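Local coordinates for protein response regulator (Caulobacter vibrioides, PDB 3T0Y) that probably acts in two-component stress signalling, where its sigma-factor-like part, present in this chain, is thought to mimic a sigma factor and sequester an anti-sigma protein, at residues Y27-A32 against T41-V46; V48-L53 against V68-V73; M91-R96 against A134-E139. One frame throughout, in Å; residues are numbered along the deposited sequence. Where two conformers were deposited one is given.

Contact 1. Residues Y27-A32 against T41-V46; sequences YIRRYA and TGDHYV
Asp43 OD1 accepts two hydrogen bonds: one comes from Arg29 NE, 3.2 Å away across the contact, and the other from Gln39 NE2, just before the start of segment 41-46. The second carboxylate oxygen is also held, since Arg29 NH2 donates to Asp43 OD2 at 2.9 Å along an almost linear N-H...O path, in the guanidinium plane and onto the syn lone pair. Arg29 therefore grips Asp43 side-on, with NE and NH2 each serving one oxygen, and the two flat groups are turned 33° against each other. The NE bond is the less regular of the two, because OD1 is met on its syn side but out of the carboxylate plane.

Beside this salt bridge the backbones come close. The segment axes approach to 8.4 Å at an angle of 126°, and the nearest CA atoms are those of Ala32 and Gly42, 4.2 Å apart. Ala32 CB presses onto the bare glycine backbone, 3.5 Å from Gly42 CA, closer than carbons normally sit, and 3.4 Å from Gly42 O. Val46 completes the apolar side with both its methyls. Val46 CG2 meets Ala32 CB at 3.7 Å, while Val46 CG1, anti to the backbone N (chi1 180°), lies 4.0 Å from Ile28 CG2 as the two side chains pass in opposite directions.

Aromatic side chains of another protein's chain pack on Asp43 and on Val46, and an apolar one on Arg29, so the interface with that partner borders the salt bridge. Helices 25-36 and 39-54 thus meet inside the sigma2 region through a two-pronged ion pair flanking an alanine-on-glycine contact. With both carboxylate oxygens bonded within a buried contact, the Asp43 charge is likely neutralised by Arg29, and the paired bonds should restrict rotation of both end groups.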
loop_
_atom_site.group_PDB
_atom_site.type_symbol
_atom_site.label_atom_id
_atom_site.label_comp_id
_atom_site.label_asym_id
_atom_site.label_seq_id
_atom_site.Cartn_x
_atom_site.Cartn_y
_atom_site.Cartn_z
ATOM N N TYR C 27 -4.868 12.308 -10.473
ATOM C CA TYR C 27 -4.120 13.164 -9.551
ATOM C C TYR C 27 -4.169 12.658 -8.119
ATOM O O TYR C 27 -3.146 12.563 -7.471
ATOM C CB TYR C 27 -4.580 14.608 -9.677
ATOM C CG TYR C 27 -4.373 15.063 -11.092
ATOM C CD1 TYR C 27 -3.127 15.512 -11.513
ATOM C CD2 TYR C 27 -5.390 14.968 -12.028
ATOM C CE1 TYR C 27 -2.913 15.895 -12.812
ATOM C CE2 TYR C 27 -5.187 15.351 -13.343
ATOM C CZ TYR C 27 -3.945 15.815 -13.726
ATOM O OH TYR C 27 -3.723 16.195 -15.025
ATOM N N ILE C 28 -5.348 12.267 -7.655
ATOM C CA ILE C 28 -5.452 11.668 -6.349
ATOM C C ILE C 28 -4.595 10.401 -6.306
ATOM O O ILE C 28 -4.039 10.062 -5.265
ATOM C CB ILE C 28 -6.935 11.418 -5.936
ATOM C CG1 ILE C 28 -7.057 11.211 -4.427
ATOM C CG2 ILE C 28 -7.535 10.241 -6.675
ATOM C CD1 ILE C 28 -6.415 12.313 -3.625
ATOM N N ARG C 29 -4.428 9.715 -7.434
ATOM C CA ARG C 29 -3.598 8.509 -7.386
ATOM C C ARG C 29 -2.159 8.891 -7.179
ATOM O O ARG C 29 -1.418 8.188 -6.479
ATOM C CB ARG C 29 -3.690 7.671 -8.657
ATOM C CG ARG C 29 -5.040 7.093 -8.957
ATOM C CD ARG C 29 -4.946 6.218 -10.215
ATOM N NE ARG C 29 -4.313 4.925 -9.952
ATOM C CZ ARG C 29 -3.526 4.278 -10.808
ATOM N NH1 ARG C 29 -3.244 4.816 -11.990
ATOM N NH2 ARG C 29 -3.008 3.097 -10.475
ATOM N N ARG C 30 -1.748 9.984 -7.819
ATOM C CA ARG C 30 -0.382 10.451 -7.661
ATOM C C ARG C 30 -0.155 10.790 -6.196
ATOM O O ARG C 30 0.844 10.396 -5.616
ATOM C CB ARG C 30 -0.090 11.679 -8.530
ATOM C CG ARG C 30 1.321 12.235 -8.314
ATOM C CD ARG C 30 1.536 13.555 -9.022
ATOM N NE ARG C 30 0.483 14.492 -8.675
ATOM C CZ ARG C 30 0.249 15.633 -9.300
ATOM N NH1 ARG C 30 1.000 15.999 -10.332
ATOM N NH2 ARG C 30 -0.763 16.389 -8.908
ATOM N N TYR C 31 -1.091 11.523 -5.601
ATOM C CA TYR C 31 -0.923 11.953 -4.219
ATOM C C TYR C 31 -0.894 10.731 -3.298
ATOM O O TYR C 31 -0.029 10.613 -2.430
ATOM C CB TYR C 31 -2.048 12.896 -3.822
ATOM C CG TYR C 31 -2.051 13.250 -2.363
ATOM C CD1 TYR C 31 -1.034 14.029 -1.824
ATOM C CD2 TYR C 31 -3.066 12.806 -1.517
ATOM C CE1 TYR C 31 -1.014 14.352 -0.486
ATOM C CE2 TYR C 31 -3.062 13.131 -0.175
ATOM C CZ TYR C 31 -2.020 13.917 0.334
ATOM O OH TYR C 31 -1.990 14.279 1.660
ATOM N N ALA C 32 -1.843 9.823 -3.516
ATOM C CA ALA C 32 -2.005 8.633 -2.699
ATOM C C ALA C 32 -0.716 7.846 -2.640
ATOM O O ALA C 32 -0.271 7.439 -1.559
ATOM C CB ALA C 32 -3.149 7.762 -3.275
ATOM N N THR C 41 -0.799 0.509 -2.210
ATOM C CA THR C 41 -1.256 1.130 -0.986
ATOM C C THR C 41 -2.089 2.388 -1.320
ATOM O O THR C 41 -3.177 2.596 -0.747
ATOM C CB THR C 41 -0.074 1.479 -0.059
ATOM O OG1 THR C 41 0.727 0.306 0.166
ATOM C CG2 THR C 41 -0.580 1.984 1.282
ATOM N N GLY C 42 -1.612 3.193 -2.271
ATOM C CA GLY C 42 -2.325 4.421 -2.639
ATOM C C GLY C 42 -3.712 4.143 -3.229
ATOM O O GLY C 42 -4.709 4.768 -2.852
ATOM N N ASP C 43 -3.774 3.185 -4.153
ATOM C CA ASP C 43 -5.040 2.773 -4.736
ATOM C C ASP C 43 -5.969 2.182 -3.691
ATOM O O ASP C 43 -7.174 2.325 -3.784
ATOM C CB ASP C 43 -4.815 1.777 -5.874
ATOM C CG ASP C 43 -4.135 2.415 -7.069
ATOM O OD1 ASP C 43 -4.008 3.652 -7.067
ATOM O OD2 ASP C 43 -3.749 1.701 -8.021
ATOM N N HIS C 44 -5.424 1.511 -2.693
ATOM C CA HIS C 44 -6.277 1.009 -1.621
ATOM C C HIS C 44 -7.050 2.166 -0.976
ATOM O O HIS C 44 -8.258 2.073 -0.731
ATOM C CB HIS C 44 -5.456 0.270 -0.558
ATOM C CG HIS C 44 -6.159 0.159 0.762
ATOM N ND1 HIS C 44 -7.206 -0.716 0.980
ATOM C CD2 HIS C 44 -5.982 0.831 1.926
ATOM C CE1 HIS C 44 -7.631 -0.590 2.225
ATOM N NE2 HIS C 44 -6.909 0.345 2.820
ATOM N N TYR C 45 -6.347 3.270 -0.720
ATOM C CA TYR C 45 -6.928 4.389 0.016
ATOM C C TYR C 45 -7.889 5.210 -0.846
ATOM O O TYR C 45 -8.900 5.726 -0.367
ATOM C CB TYR C 45 -5.822 5.275 0.606
ATOM C CG TYR C 45 -5.304 4.757 1.922
ATOM C CD1 TYR C 45 -6.123 4.758 3.052
ATOM C CD2 TYR C 45 -4.017 4.242 2.036
ATOM C CE1 TYR C 45 -5.667 4.278 4.267
ATOM C CE2 TYR C 45 -3.542 3.757 3.257
ATOM C CZ TYR C 45 -4.379 3.783 4.367
ATOM O OH TYR C 45 -3.937 3.329 5.580
ATOM N N VAL C 46 -7.550 5.330 -2.118
ATOM C CA VAL C 46 -8.445 5.939 -3.067
ATOM C C VAL C 46 -9.768 5.157 -3.149
ATOM O O VAL C 46 -10.852 5.753 -3.163
ATOM C CB VAL C 46 -7.797 6.023 -4.474
ATOM C CG1 VAL C 46 -8.767 6.662 -5.440
ATOM C CG2 VAL C 46 -6.487 6.810 -4.407
#

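Contact 2. Residues V48-L53 against V68-V73; sequences VALEAL and VALYRV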
loop_
_atom_site.group_PDB
_atom_site.type_symbol
_atom_site.label_atom_id
_atom_site.label_comp_id
_atom_site.label_asym_id
_atom_site.label_seq_id
_atom_site.Cartn_x
_atom_site.Cartn_y
_atom_site.Cartn_z
ATOM N N VAL C 48 -11.158 3.118 -0.926
ATOM C CA VAL C 48 -11.911 3.332 0.298
ATOM C C VAL C 48 -12.651 4.677 0.266
ATOM O O VAL C 48 -13.806 4.786 0.730
ATOM C CB VAL C 48 -10.992 3.291 1.520
ATOM C CG1 VAL C 48 -11.750 3.735 2.762
ATOM C CG2 VAL C 48 -10.393 1.881 1.692
ATOM N N ALA C 49 -11.987 5.686 -0.298
ATOM C CA ALA C 49 -12.540 7.047 -0.355
ATOM C C ALA C 49 -13.729 7.107 -1.276
ATOM O O ALA C 49 -14.752 7.687 -0.934
ATOM C CB ALA C 49 -11.495 8.049 -0.823
ATOM N N LEU C 50 -13.579 6.522 -2.455
ATOM C CA LEU C 50 -14.625 6.569 -3.449
ATOM C C LEU C 50 -15.822 5.768 -2.970
ATOM O O LEU C 50 -16.957 6.065 -3.324
ATOM C CB LEU C 50 -14.120 6.030 -4.788
ATOM C CG LEU C 50 -12.946 6.854 -5.314
ATOM C CD1 LEU C 50 -12.355 6.250 -6.570
ATOM C CD2 LEU C 50 -13.404 8.273 -5.561
ATOM N N GLU C 51 -15.577 4.760 -2.150
ATOM C CA GLU C 51 -16.670 3.943 -1.648
ATOM C C GLU C 51 -17.412 4.682 -0.557
ATOM O O GLU C 51 -18.629 4.571 -0.442
ATOM C CB GLU C 51 -16.162 2.589 -1.150
ATOM C CG GLU C 51 -15.866 1.625 -2.289
ATOM C CD GLU C 51 -15.162 0.364 -1.820
ATOM O OE1 GLU C 51 -14.565 0.398 -0.715
ATOM O OE2 GLU C 51 -15.207 -0.655 -2.551
ATOM N N ALA C 52 -16.678 5.441 0.245
ATOM C CA ALA C 52 -17.301 6.277 1.261
ATOM C C ALA C 52 -18.287 7.239 0.591
ATOM O O ALA C 52 -19.333 7.592 1.156
ATOM C CB ALA C 52 -16.235 7.046 2.032
ATOM N N LEU C 53 -17.954 7.647 -0.631
ATOM C CA LEU C 53 -18.756 8.633 -1.338
ATOM C C LEU C 53 -19.917 7.982 -2.078
ATOM O O LEU C 53 -21.044 8.478 -2.029
ATOM C CB LEU C 53 -17.894 9.432 -2.315
ATOM C CG LEU C 53 -16.945 10.475 -1.718
ATOM C CD1 LEU C 53 -15.788 10.753 -2.673
ATOM C CD2 LEU C 53 -17.697 11.768 -1.362
ATOM N N VAL C 68 -10.711 19.676 -4.637
ATOM C CA VAL C 68 -10.356 19.967 -3.250
ATOM C C VAL C 68 -11.198 19.111 -2.299
ATOM O O VAL C 68 -10.678 18.533 -1.342
ATOM C CB VAL C 68 -10.467 21.475 -2.935
ATOM C CG1 VAL C 68 -10.392 21.751 -1.439
ATOM C CG2 VAL C 68 -9.383 22.262 -3.677
ATOM N N ALA C 69 -12.488 18.999 -2.591
ATOM C CA ALA C 69 -13.405 18.227 -1.764
ATOM C C ALA C 69 -13.060 16.741 -1.793
ATOM O O ALA C 69 -13.214 16.040 -0.803
ATOM C CB ALA C 69 -14.867 18.466 -2.219
ATOM N N LEU C 70 -12.564 16.267 -2.926
ATOM C CA LEU C 70 -12.135 14.882 -3.055
ATOM C C LEU C 70 -10.926 14.579 -2.152
ATOM O O LEU C 70 -10.924 13.601 -1.405
ATOM C CB LEU C 70 -11.759 14.582 -4.505
ATOM C CG LEU C 70 -11.152 13.204 -4.757
ATOM C CD1 LEU C 70 -12.133 12.085 -4.381
ATOM C CD2 LEU C 70 -10.657 13.048 -6.199
ATOM N N TYR C 71 -9.898 15.417 -2.217
ATOM C CA TYR C 71 -8.739 15.218 -1.360
ATOM C C TYR C 71 -9.088 15.401 0.102
ATOM O O TYR C 71 -8.474 14.796 0.949
ATOM C CB TYR C 71 -7.635 16.200 -1.699
ATOM C CG TYR C 71 -6.844 15.877 -2.937
ATOM C CD1 TYR C 71 -7.454 15.805 -4.183
ATOM C CD2 TYR C 71 -5.469 15.694 -2.863
ATOM C CE1 TYR C 71 -6.719 15.553 -5.316
ATOM C CE2 TYR C 71 -4.723 15.431 -3.983
ATOM C CZ TYR C 71 -5.352 15.371 -5.213
ATOM O OH TYR C 71 -4.600 15.130 -6.334
ATOM N N ARG C 72 -10.043 16.270 0.403
ATOM C CA ARG C 72 -10.541 16.388 1.773
ATOM C C ARG C 72 -11.110 15.057 2.259
ATOM O O ARG C 72 -10.816 14.633 3.372
ATOM C CB ARG C 72 -11.591 17.509 1.887
ATOM C CG ARG C 72 -12.108 17.717 3.287
ATOM C CD ARG C 72 -13.098 18.881 3.350
ATOM N NE ARG C 72 -13.905 18.867 4.570
ATOM C CZ ARG C 72 -13.670 19.600 5.658
ATOM N NH1 ARG C 72 -12.640 20.437 5.710
ATOM N NH2 ARG C 72 -14.481 19.498 6.704
ATOM N N VAL C 73 -11.895 14.378 1.421
ATOM C CA VAL C 73 -12.422 13.073 1.822
ATOM C C VAL C 73 -11.319 12.017 1.911
ATOM O O VAL C 73 -11.274 11.234 2.862
ATOM C CB VAL C 73 -13.544 12.567 0.908
ATOM C CG1 VAL C 73 -13.846 11.092 1.218
ATOM C CG2 VAL C 73 -14.783 13.402 1.091
#
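Leu70 is the first residue of segment 68-73 to touch segment 48-53. Its CD1 methyl, set by chi2 of 61°, does the work: Leu50 CD2 lies 4.2 Å from Leu70 CD1, in a pair whose side chains cross at a slant. The same CD1 also has Leu53 CD1 at 4.2 Å, so one methyl is shared between two leucines a helical turn apart. On the side of helix 25-36, Leu70 packs against Ile28.

One turn later comes Val73, whose two methyls divide the remaining partners. Val73 CG2 meets Leu53 CD2 at 4.1 Å, the two side chains meeting tip to tip. Val73 CG1, anti to the backbone N (chi1 169°), turns instead to Ala49, with 4.1 Å to Ala49 O and 4.4 Å to Ala49 CB. Ala49 and Val73 are also the pair with the nearest CA atoms, 6.4 Å apart.

The axes of the two segments stay 10.1 Å apart and cross at 107°, a separation bridged mainly by leucine and valine methyls. Leu53 continues the apolar cluster onto Leu17 and Leu21 of helix 17-21. All of the touching residues are buried, and the side-chain pairs are carbon to carbon at 4.1 Å or more, with one methyl also against the Ala49 carbonyl oxygen. Helices 39-54 and 66-80 of the sigma2 region are therefore held together here by hydrophobic packing and methyl shape, with neither a charge pair nor a polar bond across the two segments.

Contact 3. Residues M91-R96 against A134-E139; sequences MRIAPR and AEIDAE
Arg92 is bent at two successive torsions, with chi2 of -70° placing CD and chi3 of -61° placing NE, whereas Glu139 runs extended beyond CG to meet it. The result is a salt bridge between Arg92 NH2 and Glu139 OE2, 3.0 Å apart. Its geometry is not that of a flat, paired grip: the side chains cross at about a right angle, the guanidinium and carboxylate planes stand 73° apart, and OE2 approaches the guanidinium obliquely.

Glu135, one turn earlier in segment 134-139, bends at chi2 and packs against Arg92 and Ile93 instead. Glu135 CG lies 3.8 Å from Ile93 CG1, the two side chains crossing at a slant, and its OE1 is 3.9 Å from Arg92 CB. Arg92 NE is 4.6 Å from Glu135 OE1, which lies well out of the guanidinium plane with no N-H pointing at it: at most an electrostatic attraction. Glu135 OE1 and Glu139 OE2 are 2.4 Å apart, so a proton is likely shared and the pair probably carries less than two full charges beside Arg92. Ile93 then turns the contact apolar, its CD1 resting 4.2 Å from CG1 of Ile136. Ile93 and Glu135 have the nearest CA atoms, at 6.3 Å. Arg92, at the end of the 3-10 turn 91-92, and Ile93, in the loop after it, thus meet Glu135, Ile136 and Glu139 of the helix, which widens into a pi-type turn at 136-139.

Arg92 also makes a cation-pi contact with Trp78 of helix 66-80 and packs on Tyr45 of helix 39-54. Ala94 is the N-cap of helix 95-106, whose Phe101 is touched by Ile136. The segment leading into helix 95-106 therefore lies between the sigma2 helices and the end of helix 122-140, close to the C terminus of the chain.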
loop_
_atom_site.group_PDB
_atom_site.type_symbol
_atom_site.label_atom_id
_atom_site.label_comp_id
_atom_site.label_asym_id
_atom_site.label_seq_id
_atom_site.Cartn_x
_atom_site.Cartn_y
_atom_site.Cartn_z
HETATM N N MSE C 91 -2.280 -0.861 6.413
HETATM C CA MSE C 91 -2.042 -0.071 5.214
HETATM C C MSE C 91 -1.319 1.259 5.516
HETATM O O MSE C 91 -0.842 1.950 4.601
HETATM C CB MSE C 91 -3.342 0.133 4.436
HETATM C CG MSE C 91 -3.992 -1.185 3.988
HETATM SE SE MSE C 91 -2.742 -2.490 3.169
HETATM C CE MSE C 91 -2.849 -1.695 1.419
ATOM N N ARG C 92 -1.237 1.602 6.801
ATOM C CA ARG C 92 -0.527 2.810 7.245
ATOM C C ARG C 92 0.959 2.560 7.434
ATOM O O ARG C 92 1.711 3.482 7.715
ATOM C CB ARG C 92 -1.113 3.321 8.562
ATOM C CG ARG C 92 -2.523 3.846 8.421
ATOM C CD ARG C 92 -2.498 5.140 7.640
ATOM N NE ARG C 92 -1.703 6.120 8.368
ATOM C CZ ARG C 92 -2.216 7.047 9.169
ATOM N NH1 ARG C 92 -3.532 7.143 9.303
ATOM N NH2 ARG C 92 -1.411 7.887 9.813
ATOM N N ILE C 93 1.379 1.302 7.318
ATOM C CA ILE C 93 2.792 0.976 7.388
ATOM C C ILE C 93 3.438 1.050 5.995
ATOM O O ILE C 93 2.883 0.551 5.007
ATOM C CB ILE C 93 2.972 -0.441 7.945
ATOM C CG1 ILE C 93 2.415 -0.499 9.367
ATOM C CG2 ILE C 93 4.429 -0.850 7.882
ATOM C CD1 ILE C 93 2.166 -1.874 9.856
ATOM N N ALA C 94 4.609 1.665 5.919
ATOM C CA ALA C 94 5.354 1.710 4.663
ATOM C C ALA C 94 5.402 0.310 4.105
ATOM O O ALA C 94 5.705 -0.634 4.836
ATOM C CB ALA C 94 6.768 2.232 4.877
ATOM N N PRO C 95 5.097 0.168 2.811
ATOM C CA PRO C 95 5.009 -1.135 2.136
ATOM C C PRO C 95 6.184 -2.092 2.416
ATOM O O PRO C 95 5.936 -3.259 2.727
ATOM C CB PRO C 95 4.944 -0.754 0.656
ATOM C CG PRO C 95 4.235 0.599 0.666
ATOM C CD PRO C 95 4.739 1.282 1.917
ATOM N N ARG C 96 7.427 -1.634 2.312
ATOM C CA ARG C 96 8.542 -2.546 2.516
ATOM C C ARG C 96 8.635 -2.978 3.978
ATOM O O ARG C 96 9.083 -4.088 4.277
ATOM C CB ARG C 96 9.858 -1.935 2.026
ATOM C CG ARG C 96 10.728 -2.912 1.224
ATOM C CD ARG C 96 10.068 -3.285 -0.114
ATOM N NE ARG C 96 10.577 -4.542 -0.673
ATOM C CZ ARG C 96 10.167 -5.065 -1.823
ATOM N NH1 ARG C 96 9.246 -4.437 -2.544
ATOM N NH2 ARG C 96 10.674 -6.215 -2.257
ATOM N N ALA C 134 7.842 0.673 14.908
ATOM C CA ALA C 134 7.776 2.097 15.216
ATOM C C ALA C 134 6.420 2.655 14.831
ATOM O O ALA C 134 5.762 3.325 15.626
ATOM C CB ALA C 134 8.877 2.855 14.489
ATOM N N GLU C 135 6.008 2.377 13.601
ATOM C CA GLU C 135 4.740 2.878 13.109
ATOM C C GLU C 135 3.587 2.366 13.978
ATOM O O GLU C 135 2.702 3.126 14.367
ATOM C CB GLU C 135 4.551 2.505 11.634
ATOM C CG GLU C 135 3.177 2.793 11.076
ATOM C CD GLU C 135 2.760 4.246 11.252
ATOM O OE1 GLU C 135 1.539 4.516 11.180
ATOM O OE2 GLU C 135 3.641 5.109 11.469
ATOM N N ILE C 136 3.601 1.077 14.291
ATOM C CA ILE C 136 2.555 0.502 15.131
ATOM C C ILE C 136 2.492 1.190 16.496
ATOM O O ILE C 136 1.412 1.469 17.005
ATOM C CB ILE C 136 2.761 -1.010 15.347
ATOM C CG1 ILE C 136 2.889 -1.727 14.000
ATOM C CG2 ILE C 136 1.615 -1.585 16.146
ATOM C CD1 ILE C 136 3.122 -3.216 14.113
ATOM N N ASP C 137 3.650 1.478 17.081
ATOM C CA ASP C 137 3.678 2.050 18.423
ATOM C C ASP C 137 3.237 3.511 18.424
ATOM O O ASP C 137 2.621 3.979 19.383
ATOM C CB ASP C 137 5.059 1.885 19.070
ATOM C CG ASP C 137 5.380 0.423 19.414
ATOM O OD1 ASP C 137 4.432 -0.402 19.493
ATOM O OD2 ASP C 137 6.579 0.100 19.610
ATOM N N ALA C 138 3.530 4.223 17.340
ATOM C CA ALA C 138 3.200 5.642 17.250
ATOM C C ALA C 138 1.712 5.906 17.002
ATOM O O ALA C 138 1.070 6.639 17.765
ATOM C CB ALA C 138 4.060 6.332 16.190
ATOM N N GLU C 139 1.158 5.304 15.951
ATOM C CA GLU C 139 -0.206 5.629 15.527
ATOM C C GLU C 139 -1.153 4.425 15.502
ATOM O O GLU C 139 -2.357 4.565 15.749
ATOM C CB GLU C 139 -0.186 6.278 14.135
ATOM C CG GLU C 139 0.947 7.291 13.899
ATOM C CD GLU C 139 1.116 7.627 12.419
ATOM O OE1 GLU C 139 1.592 8.741 12.091
ATOM O OE2 GLU C 139 0.760 6.770 11.577
#

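Followed from the N terminus, the three contacts are in series, and none nests in or crosses another. Contact 1 closes the short turn from helix 25-36 into helix 39-54. Contact 2 closes the largely non-helical connection from helix 39-54 to helix 66-80, so the two share helix 39-54; they touch where Tyr71 OH lies 3.2 Å from Tyr27 O, a probable hydrogen bond. Contact 3 closes a longer, mostly helical excursion within the sigma-like range, bringing helix 122-140 back beside residues 91-96. Those residues also pack on contact 1, through Tyr45 and His44, whereas contacts 2 and 3 have centres about 22 Å apart and do not touch.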